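Local coordinates for manganese-containing pseudocatalase (Thermus thermophilus, PDB 2V8T), which probably breaks hydrogen peroxide down to water and oxygen at a pair of manganese ions, at residues 24-32 / 74-84. Residues are numbered along the deposited sequence; the frame is centred on the assembly and turned at random.
Sequences AAVQALLGG and IELVAATINSL
Residues 24-32 run antiparallel to residues 74-84 of helix 57-85: Val26 pairs with Ile81 and Leu30 with Val77, the latter two CA atoms 6.1 Å apart. No hydrogen bond crosses between them. Two knobs-into-holes carry the contact. Val26 enters a hole formed by Val77, Thr80, Ile81 and Leu84, its CG1 3.6 Å from Ile81 CG1. CG1 of Val26 is anti to the backbone N (chi1 175°), which turns this methyl to the helix. Leu30 fills the next hole, among Ile74, Val77, Ala78 and Ile81. Its branches divide: CD1 reaches Ile74 CB at 3.9 Å, and CD2 meets Ile81 CD1 at 3.7 Å. The Gln27 chain bends at chi2 (-76°) and crosses Ile81 at about a right angle, its CD 3.7 Å from Ile81 CD1. Gln27 OE1 is hydrogen-bonded to His115 NE2, and Gln27 NE2 to the backbone oxygens of Leu124 and Met126. With an alanine in place of Gln27, these partners would probably lose their mate, and a gap would open beside Ile81 CD1. Helices 36-49, 57-85, 144-166 and 172-200 form the ferritin-like four-helix bundle that carries the dimanganese site. Residues 24-32 pack on it just before helix 36-49, and Tyr45 of a second subunit packs on Leu30.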
ATOM      1  N   ALA A  24      -9.093  19.542  -1.787  1.00  6.63           N
ATOM      2  CA  ALA A  24      -8.169  18.551  -1.226  1.00  6.88           C
ATOM      3  C   ALA A  24      -8.538  18.193   0.192  1.00  6.76           C
ATOM      4  O   ALA A  24      -8.389  17.035   0.593  1.00  8.92           O
ATOM      5  CB  ALA A  24      -6.734  19.074  -1.303  1.00  7.58           C
ATOM      6  N   ALA A  25      -9.013  19.171   0.995  1.00  6.65           N
ATOM      7  CA  ALA A  25      -9.417  18.887   2.362  1.00  6.81           C
ATOM      8  C   ALA A  25     -10.729  18.056   2.382  1.00  6.55           C
ATOM      9  O   ALA A  25     -10.871  17.098   3.125  1.00  6.89           O
ATOM     10  CB  ALA A  25      -9.604  20.194   3.144  1.00  7.77           C
ATOM     11  N   VAL A  26     -11.683  18.480   1.537  1.00  6.55           N
ATOM     12  CA  VAL A  26     -12.961  17.781   1.459  1.00  6.24           C
ATOM     13  C   VAL A  26     -12.785  16.328   1.002  1.00  6.25           C
ATOM     14  O   VAL A  26     -13.580  15.460   1.363  1.00  6.47           O
ATOM     15  CB  VAL A  26     -13.982  18.578   0.600  1.00  6.59           C
ATOM     16  CG1 VAL A  26     -15.274  17.786   0.415  1.00  7.38           C
ATOM     17  CG2 VAL A  26     -14.277  19.922   1.278  1.00  7.82           C
ATOM     18  N   GLN A  27     -11.705  16.036   0.249  1.00  6.24           N
ATOM     19  CA  GLN A  27     -11.413  14.644  -0.077  1.00  6.23           C
ATOM     20  C   GLN A  27     -11.359  13.739   1.146  1.00  6.13           C
ATOM     21  O   GLN A  27     -11.680  12.557   1.026  1.00  6.26           O
ATOM     22  CB  GLN A  27     -10.113  14.523  -0.879  1.00  6.37           C
ATOM     23  CG  GLN A  27     -10.207  14.917  -2.341  1.00  6.57           C
ATOM     24  CD  GLN A  27     -10.877  13.952  -3.295  1.00  6.20           C
ATOM     25  OE1 GLN A  27     -11.057  14.292  -4.487  1.00  6.45           O
ATOM     26  NE2 GLN A  27     -11.249  12.759  -2.856  1.00  6.55           N
ATOM     27  N   ALA A  28     -10.911  14.236   2.311  1.00  6.34           N
ATOM     28  CA  ALA A  28     -10.926  13.373   3.491  1.00  6.62           C
ATOM     29  C   ALA A  28     -12.300  12.774   3.756  1.00  6.32           C
ATOM     30  O   ALA A  28     -12.423  11.664   4.278  1.00  7.33           O
ATOM     31  CB  ALA A  28     -10.490  14.145   4.748  1.00  7.65           C
ATOM     32  N   LEU A  29     -13.333  13.545   3.432  1.00  6.37           N
ATOM     33  CA  LEU A  29     -14.718  13.181   3.679  1.00  6.66           C
ATOM     34  C   LEU A  29     -15.281  12.261   2.601  1.00  6.81           C
ATOM     35  O   LEU A  29     -16.409  11.783   2.722  1.00  7.71           O
ATOM     36  CB  LEU A  29     -15.594  14.439   3.804  1.00  6.94           C
ATOM     37  CG  LEU A  29     -15.035  15.504   4.765  1.00  7.19           C
ATOM     38  CD1 LEU A  29     -16.036  16.650   4.866  1.00  8.28           C
ATOM     39  CD2 LEU A  29     -14.709  14.918   6.137  1.00  8.55           C
ATOM     40  N   LEU A  30     -14.488  12.017   1.539  1.00  7.20           N
ATOM     41  CA  LEU A  30     -14.887  11.139   0.450  1.00  7.62           C
ATOM     42  C   LEU A  30     -14.127   9.802   0.574  1.00  7.29           C
ATOM     43  O   LEU A  30     -14.698   8.759   0.827  1.00  8.16           O
ATOM     44  CB  LEU A  30     -14.685  11.799  -0.898  1.00  7.74           C
ATOM     45  CG  LEU A  30     -15.127  10.977  -2.104  1.00  7.97           C
ATOM     46  CD1 LEU A  30     -16.572  10.441  -1.962  1.00  9.46           C
ATOM     47  CD2 LEU A  30     -14.990  11.826  -3.369  1.00  9.82           C
ATOM     48  N   GLY A  31     -12.783   9.852   0.379  1.00  7.24           N
ATOM     49  CA  GLY A  31     -11.962   8.659   0.284  1.00  7.48           C
ATOM     50  C   GLY A  31     -11.011   8.431   1.438  1.00  7.85           C
ATOM     51  O   GLY A  31     -10.222   7.480   1.354  1.00  8.62           O
ATOM     52  N   GLY A  32     -11.031   9.256   2.481  1.00  7.95           N
ATOM     53  CA  GLY A  32     -10.261   8.978   3.663  1.00  8.44           C
ATOM     54  C   GLY A  32     -10.823   7.858   4.494  1.00  7.76           C
ATOM     55  O   GLY A  32     -11.913   7.351   4.242  1.00  8.08           O
ATOM     56  N   ILE A  74     -21.645   9.616  -0.978  1.00  6.67           N
ATOM     57  CA  ILE A  74     -20.451   9.712  -1.819  1.00  6.59           C
ATOM     58  C   ILE A  74     -20.739  10.629  -2.989  1.00  6.60           C
ATOM     59  O   ILE A  74     -19.887  11.415  -3.420  1.00  6.84           O
ATOM     60  CB  ILE A  74     -19.830   8.352  -2.248  1.00  7.04           C
ATOM     61  CG1 ILE A  74     -20.712   7.488  -3.117  1.00  7.21           C
ATOM     62  CG2 ILE A  74     -19.332   7.590  -1.028  1.00  8.42           C
ATOM     63  CD1 ILE A  74     -19.930   6.393  -3.874  1.00  7.80           C
ATOM     64  N   GLU A  75     -21.958  10.541  -3.545  1.00  6.38           N
ATOM     65  CA  GLU A  75     -22.356  11.401  -4.666  1.00  6.47           C
ATOM     66  C   GLU A  75     -22.296  12.876  -4.269  1.00  6.48           C
ATOM     67  O   GLU A  75     -21.795  13.723  -5.002  1.00  6.84           O
ATOM     68  CB  GLU A  75     -23.768  10.972  -5.100  1.00  7.05           C
ATOM     69  CG  GLU A  75     -24.264  11.736  -6.291  1.00  7.51           C
ATOM     70  CD  GLU A  75     -25.717  11.418  -6.664  1.00  8.19           C
ATOM     71  OE1 GLU A  75     -26.457  10.836  -5.786  1.00  8.96           O
ATOM     72  OE2 GLU A  75     -26.091  11.771  -7.803  1.00  8.91           O
ATOM     73  N   LEU A  76     -22.860  13.188  -3.085  1.00  6.47           N
ATOM     74  CA  LEU A  76     -22.928  14.586  -2.634  1.00  6.48           C
ATOM     75  C   LEU A  76     -21.526  15.165  -2.359  1.00  6.35           C
ATOM     76  O   LEU A  76     -21.241  16.311  -2.686  1.00  6.63           O
ATOM     77  CB  LEU A  76     -23.815  14.665  -1.401  1.00  6.91           C
ATOM     78  CG  LEU A  76     -24.108  16.078  -0.882  1.00  7.07           C
ATOM     79  CD1 LEU A  76     -24.975  16.830  -1.920  1.00  9.85           C
ATOM     80  CD2 LEU A  76     -24.822  16.010   0.444  1.00  8.30           C
ATOM     81  N   VAL A  77     -20.666  14.353  -1.694  1.00  6.46           N
ATOM     82  CA  VAL A  77     -19.314  14.840  -1.420  1.00  6.13           C
ATOM     83  C   VAL A  77     -18.533  14.995  -2.731  1.00  6.14           C
ATOM     84  O   VAL A  77     -17.824  16.009  -2.899  1.00  6.41           O
ATOM     85  CB  VAL A  77     -18.591  13.936  -0.406  1.00  6.37           C
ATOM     86  CG1 VAL A  77     -17.191  14.511  -0.144  1.00  7.67           C
ATOM     87  CG2 VAL A  77     -19.377  13.883   0.910  1.00  7.18           C
ATOM     88  N   ALA A  78     -18.659  14.046  -3.669  1.00  6.21           N
ATOM     89  CA  ALA A  78     -18.005  14.203  -4.943  1.00  6.26           C
ATOM     90  C   ALA A  78     -18.472  15.494  -5.639  1.00  6.33           C
ATOM     91  O   ALA A  78     -17.669  16.204  -6.245  1.00  6.64           O
ATOM     92  CB  ALA A  78     -18.230  12.989  -5.820  1.00  6.83           C
ATOM     93  N   ALA A  79     -19.782  15.776  -5.587  1.00  6.37           N
ATOM     94  CA  ALA A  79     -20.314  16.998  -6.206  1.00  6.62           C
ATOM     95  C   ALA A  79     -19.723  18.248  -5.587  1.00  6.56           C
ATOM     96  O   ALA A  79     -19.500  19.253  -6.280  1.00  6.86           O
ATOM     97  CB  ALA A  79     -21.839  17.021  -6.131  1.00  7.38           C
ATOM     98  N   THR A  80     -19.492  18.220  -4.273  1.00  6.32           N
ATOM     99  CA  THR A  80     -18.895  19.334  -3.578  1.00  6.54           C
ATOM    100  C   THR A  80     -17.450  19.567  -4.061  1.00  6.28           C
ATOM    101  O   THR A  80     -17.047  20.683  -4.371  1.00  6.69           O
ATOM    102  CB  THR A  80     -18.931  19.075  -2.055  1.00  7.05           C
ATOM    103  OG1 THR A  80     -20.284  18.894  -1.629  1.00  8.31           O
ATOM    104  CG2 THR A  80     -18.324  20.203  -1.280  1.00  8.43           C
ATOM    105  N   ILE A  81     -16.674  18.483  -4.096  1.00  6.34           N
ATOM    106  CA  ILE A  81     -15.311  18.549  -4.622  1.00  6.25           C
ATOM    107  C   ILE A  81     -15.301  19.047  -6.051  1.00  6.22           C
ATOM    108  O   ILE A  81     -14.511  19.933  -6.415  1.00  6.56           O
ATOM    109  CB  ILE A  81     -14.634  17.165  -4.462  1.00  6.17           C
ATOM    110  CG1 ILE A  81     -14.426  16.866  -2.985  1.00  6.82           C
ATOM    111  CG2 ILE A  81     -13.357  17.088  -5.262  1.00  7.11           C
ATOM    112  CD1 ILE A  81     -14.201  15.398  -2.685  1.00  7.66           C
ATOM    113  N   ASN A  82     -16.177  18.499  -6.884  1.00  6.16           N
ATOM    114  CA  ASN A  82     -16.225  18.903  -8.277  1.00  6.11           C
ATOM    115  C   ASN A  82     -16.575  20.385  -8.410  1.00  6.41           C
ATOM    116  O   ASN A  82     -16.067  21.077  -9.298  1.00  6.99           O
ATOM    117  CB  ASN A  82     -17.172  18.028  -9.063  1.00  6.39           C
ATOM    118  CG  ASN A  82     -16.626  16.627  -9.233  1.00  6.31           C
ATOM    119  OD1 ASN A  82     -15.414  16.424  -9.204  1.00  7.23           O
ATOM    120  ND2 ASN A  82     -17.538  15.648  -9.443  1.00  6.85           N
ATOM    121  N   SER A  83     -17.479  20.870  -7.565  1.00  6.48           N
ATOM    122  CA  SER A  83     -17.834  22.268  -7.547  1.00  6.74           C
ATOM    123  C   SER A  83     -16.630  23.142  -7.250  1.00  7.10           C
ATOM    124  O   SER A  83     -16.446  24.200  -7.874  1.00  7.78           O
ATOM    125  CB  SER A  83     -18.939  22.535  -6.516  1.00  7.46           C
ATOM    126  OG  SER A  83     -20.165  21.932  -6.850  1.00  7.84           O
ATOM    127  N   LEU A  84     -15.821  22.729  -6.275  1.00  6.99           N
ATOM    128  CA  LEU A  84     -14.622  23.463  -5.891  1.00  7.10           C
ATOM    129  C   LEU A  84     -13.529  23.399  -6.961  1.00  7.28           C
ATOM    130  O   LEU A  84     -12.672  24.290  -7.000  1.00  8.22           O
ATOM    131  CB  LEU A  84     -14.106  22.931  -4.548  1.00  7.13           C
ATOM    132  CG  LEU A  84     -15.046  23.197  -3.368  1.00  7.75           C
ATOM    133  CD1 LEU A  84     -14.667  22.262  -2.193  1.00  8.63           C
ATOM    134  CD2 LEU A  84     -15.005  24.662  -2.951  1.00  8.82           C
TER